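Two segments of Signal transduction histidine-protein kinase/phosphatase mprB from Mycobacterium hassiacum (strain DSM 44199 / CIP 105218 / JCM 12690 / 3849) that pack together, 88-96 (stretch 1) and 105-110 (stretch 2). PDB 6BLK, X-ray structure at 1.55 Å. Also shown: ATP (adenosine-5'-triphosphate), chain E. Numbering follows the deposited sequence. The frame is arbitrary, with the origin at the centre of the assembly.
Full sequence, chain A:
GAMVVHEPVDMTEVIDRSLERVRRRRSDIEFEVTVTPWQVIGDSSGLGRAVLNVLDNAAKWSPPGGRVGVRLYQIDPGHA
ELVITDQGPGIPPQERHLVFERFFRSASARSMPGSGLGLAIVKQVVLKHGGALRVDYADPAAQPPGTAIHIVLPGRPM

Stretch 1 88-96: GPGIPPQER
Stretch 2 105-110: RSASAR

A single carboxylate, that of E95, holds the start of a beta turn in the other stretch. E95 OE1 accepts a hydrogen bond from S106 OG at 2.7 Å. E95 OE2 accepts a weak one from the backbone, A107 N to E95 OE2 at 3.5 Å. The E95 side chain has chi1 m, chi2 t and chi3 -21°, which brings its carboxylate to S106 and A107. Its CA-to-CB bond points toward stretch 2.

Stretch 2 has no regular helix or strand. S106 to A109 form a type I turn, with A107 at phi/psi -69/-17 and S108 at -81/-18. The closing bond, A109 N to S106 O at 3.4 Å, is weak. S106 has chi1 t. Its hydroxyl also accepts a bond from S108 N to S106 OG at 3.1 Å, so one oxygen serves both the turn and E95. S106 N donates to ATP O2' at 2.8 Å, which places the turn beside the ribose.

Stretch 1 begins as loop. G90 sits at 80/159, where a CB would be jammed against the preceding carbonyl O. A 3-10 segment begins at P93 and takes in Q94 and E95; E95 N bonds P92 O at 3.2 Å. R96 NE reaches back to I91 O at 3.0 Å, and R96 NH2 to the same I91 O at 3.2 Å, bracing the loop.

The two stretches run in roughly opposite directions overall. The closest CA pair is P89 and A109, 6.3 Å apart. P89 CG lies 4.3 Å from A109 CB, an apolar contact. P89 CB also packs against the carbonyl, 3.5 Å from S108 O. The CA-to-CB bond of S108 points toward stretch 1; chi1 is m, and S108 OG is 3.6 Å from P92 CD. Water 1 links the stretches, donating weakly to E95 OE2 at 2.9 Å and hydrogen-bonding S108 OG at 2.7 Å. The two stretches bury 265 Å² in total.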

# COMPACT_ATOMS: atom_id res chain seq x y z
N GLY A 88 -11.81 3.50 6.08
CA GLY A 88 -11.90 2.80 7.33
C GLY A 88 -11.61 3.72 8.49
O GLY A 88 -11.60 4.95 8.38
N PRO A 89 -11.39 3.14 9.67
CA PRO A 89 -11.26 3.97 10.87
C PRO A 89 -10.01 4.81 10.93
O PRO A 89 -9.96 5.78 11.71
CB PRO A 89 -11.26 2.93 12.00
CG PRO A 89 -10.71 1.72 11.35
CD PRO A 89 -11.30 1.70 9.99
N GLY A 90 -8.99 4.49 10.15
CA GLY A 90 -7.73 5.18 10.24
C GLY A 90 -6.90 4.67 11.40
O GLY A 90 -7.39 4.08 12.36
N ILE A 91 -5.60 4.90 11.31
CA ILE A 91 -4.66 4.55 12.38
C ILE A 91 -4.28 5.84 13.09
O ILE A 91 -3.74 6.75 12.45
CB ILE A 91 -3.42 3.83 11.83
CG1 ILE A 91 -3.84 2.47 11.26
CG2 ILE A 91 -2.36 3.67 12.93
CD1 ILE A 91 -2.75 1.74 10.47
N PRO A 92 -4.54 5.97 14.40
CA PRO A 92 -4.37 7.27 15.07
C PRO A 92 -2.90 7.64 15.22
O PRO A 92 -2.02 6.77 15.15
CB PRO A 92 -5.03 7.05 16.43
CG PRO A 92 -4.90 5.58 16.67
CD PRO A 92 -5.00 4.92 15.32
N PRO A 93 -2.60 8.92 15.46
CA PRO A 93 -1.19 9.35 15.46
C PRO A 93 -0.28 8.58 16.40
O PRO A 93 0.87 8.31 16.03
CB PRO A 93 -1.29 10.83 15.88
CG PRO A 93 -2.65 11.22 15.46
CD PRO A 93 -3.51 10.05 15.66
N GLN A 94 -0.74 8.24 17.60
CA GLN A 94 0.14 7.65 18.60
C GLN A 94 0.60 6.24 18.23
O GLN A 94 1.69 5.82 18.64
CB GLN A 94 -0.55 7.64 19.97
CG GLN A 94 -1.81 6.79 20.10
CD GLN A 94 -3.09 7.49 19.63
OE1 GLN A 94 -3.06 8.58 19.04
NE2 GLN A 94 -4.24 6.86 19.89
N GLU A 95 -0.20 5.51 17.44
CA GLU A 95 0.12 4.16 16.98
C GLU A 95 0.99 4.15 15.73
O GLU A 95 1.43 3.07 15.32
CB GLU A 95 -1.16 3.38 16.68
CG GLU A 95 -2.03 3.10 17.88
CD GLU A 95 -3.21 2.22 17.56
OE1 GLU A 95 -3.61 2.11 16.38
OE2 GLU A 95 -3.74 1.60 18.51
N ARG A 96 1.18 5.28 15.06
CA ARG A 96 1.76 5.23 13.73
C ARG A 96 3.21 4.74 13.75
O ARG A 96 3.73 4.40 12.69
CB ARG A 96 1.64 6.57 13.02
CG ARG A 96 0.23 6.88 12.56
CD ARG A 96 0.07 8.22 12.00
NE ARG A 96 -1.34 8.50 11.90
CZ ARG A 96 -1.84 9.71 11.78
NH1 ARG A 96 -1.04 10.77 11.73
NH2 ARG A 96 -3.16 9.85 11.74
N ARG A 105 -1.31 -4.54 16.23
CA ARG A 105 -2.75 -4.63 16.06
C ARG A 105 -3.36 -3.35 16.61
O ARG A 105 -3.19 -3.05 17.79
CB ARG A 105 -3.28 -5.86 16.81
CG ARG A 105 -4.52 -6.50 16.25
CD ARG A 105 -4.74 -7.85 16.90
NE ARG A 105 -5.98 -8.47 16.42
CZ ARG A 105 -6.07 -9.37 15.45
NH1 ARG A 105 -5.00 -9.81 14.80
NH2 ARG A 105 -7.26 -9.85 15.13
N SER A 106 -4.06 -2.60 15.76
CA SER A 106 -4.70 -1.35 16.17
C SER A 106 -5.98 -1.60 16.98
O SER A 106 -6.85 -2.36 16.57
CB SER A 106 -5.03 -0.51 14.94
OG SER A 106 -5.62 0.72 15.30
N ALA A 107 -6.09 -0.91 18.11
CA ALA A 107 -7.33 -0.92 18.89
C ALA A 107 -8.46 -0.19 18.18
O ALA A 107 -9.63 -0.39 18.54
CB ALA A 107 -7.08 -0.29 20.26
N SER A 108 -8.15 0.65 17.17
CA SER A 108 -9.17 1.40 16.42
C SER A 108 -9.83 0.57 15.33
O SER A 108 -10.89 0.97 14.82
CB SER A 108 -8.56 2.65 15.75
OG SER A 108 -8.07 3.58 16.70
N ALA A 109 -9.23 -0.54 14.94
CA ALA A 109 -9.69 -1.35 13.83
C ALA A 109 -10.27 -2.64 14.37
O ALA A 109 -9.74 -3.21 15.33
CB ALA A 109 -8.55 -1.63 12.85
N ARG A 110 -11.35 -3.11 13.76
CA ARG A 110 -12.00 -4.30 14.29
C ARG A 110 -11.11 -5.53 14.11
O ARG A 110 -10.33 -5.62 13.15
CB ARG A 110 -13.37 -4.50 13.64
CG ARG A 110 -13.39 -5.08 12.25
CD ARG A 110 -14.84 -5.38 11.85
NE ARG A 110 -14.95 -5.98 10.53
CZ ARG A 110 -14.95 -7.29 10.29
NH1 ARG A 110 -14.84 -8.17 11.28
NH2 ARG A 110 -15.06 -7.73 9.03
PG ATP E . -1.58 -10.05 7.93
O1G ATP E . -1.40 -8.80 7.08
O2G ATP E . -0.31 -10.70 8.50
O3G ATP E . -2.56 -11.05 7.36
PB ATP E . -2.82 -8.00 9.61
O1B ATP E . -3.50 -8.05 10.97
O2B ATP E . -3.56 -7.59 8.39
O3B ATP E . -2.31 -9.51 9.28
PA ATP E . -0.84 -5.93 8.98
O1A ATP E . 0.67 -5.92 9.26
O2A ATP E . -1.29 -5.94 7.54
O3A ATP E . -1.41 -7.20 9.83
O5' ATP E . -1.47 -4.74 9.79
C5' ATP E . -1.18 -4.58 11.17
C4' ATP E . -2.42 -4.01 11.85
O4' ATP E . -2.51 -2.63 11.46
C3' ATP E . -3.78 -4.63 11.51
O3' ATP E . -4.08 -5.78 12.34
C2' ATP E . -4.71 -3.47 11.80
O2' ATP E . -4.96 -3.31 13.21
C1' ATP E . -3.88 -2.27 11.37
N9 ATP E . -4.12 -1.86 9.98
C8 ATP E . -3.31 -2.05 8.88
N7 ATP E . -3.87 -1.47 7.78
C5 ATP E . -5.03 -0.91 8.18
C6 ATP E . -6.04 -0.12 7.51
N6 ATP E . -5.92 0.10 6.19
N1 ATP E . -7.07 0.30 8.23
C2 ATP E . -7.18 0.05 9.55
N3 ATP E . -6.27 -0.64 10.24
C4 ATP E . -5.18 -1.13 9.61
O HOH W 1 -6.28 2.90 18.57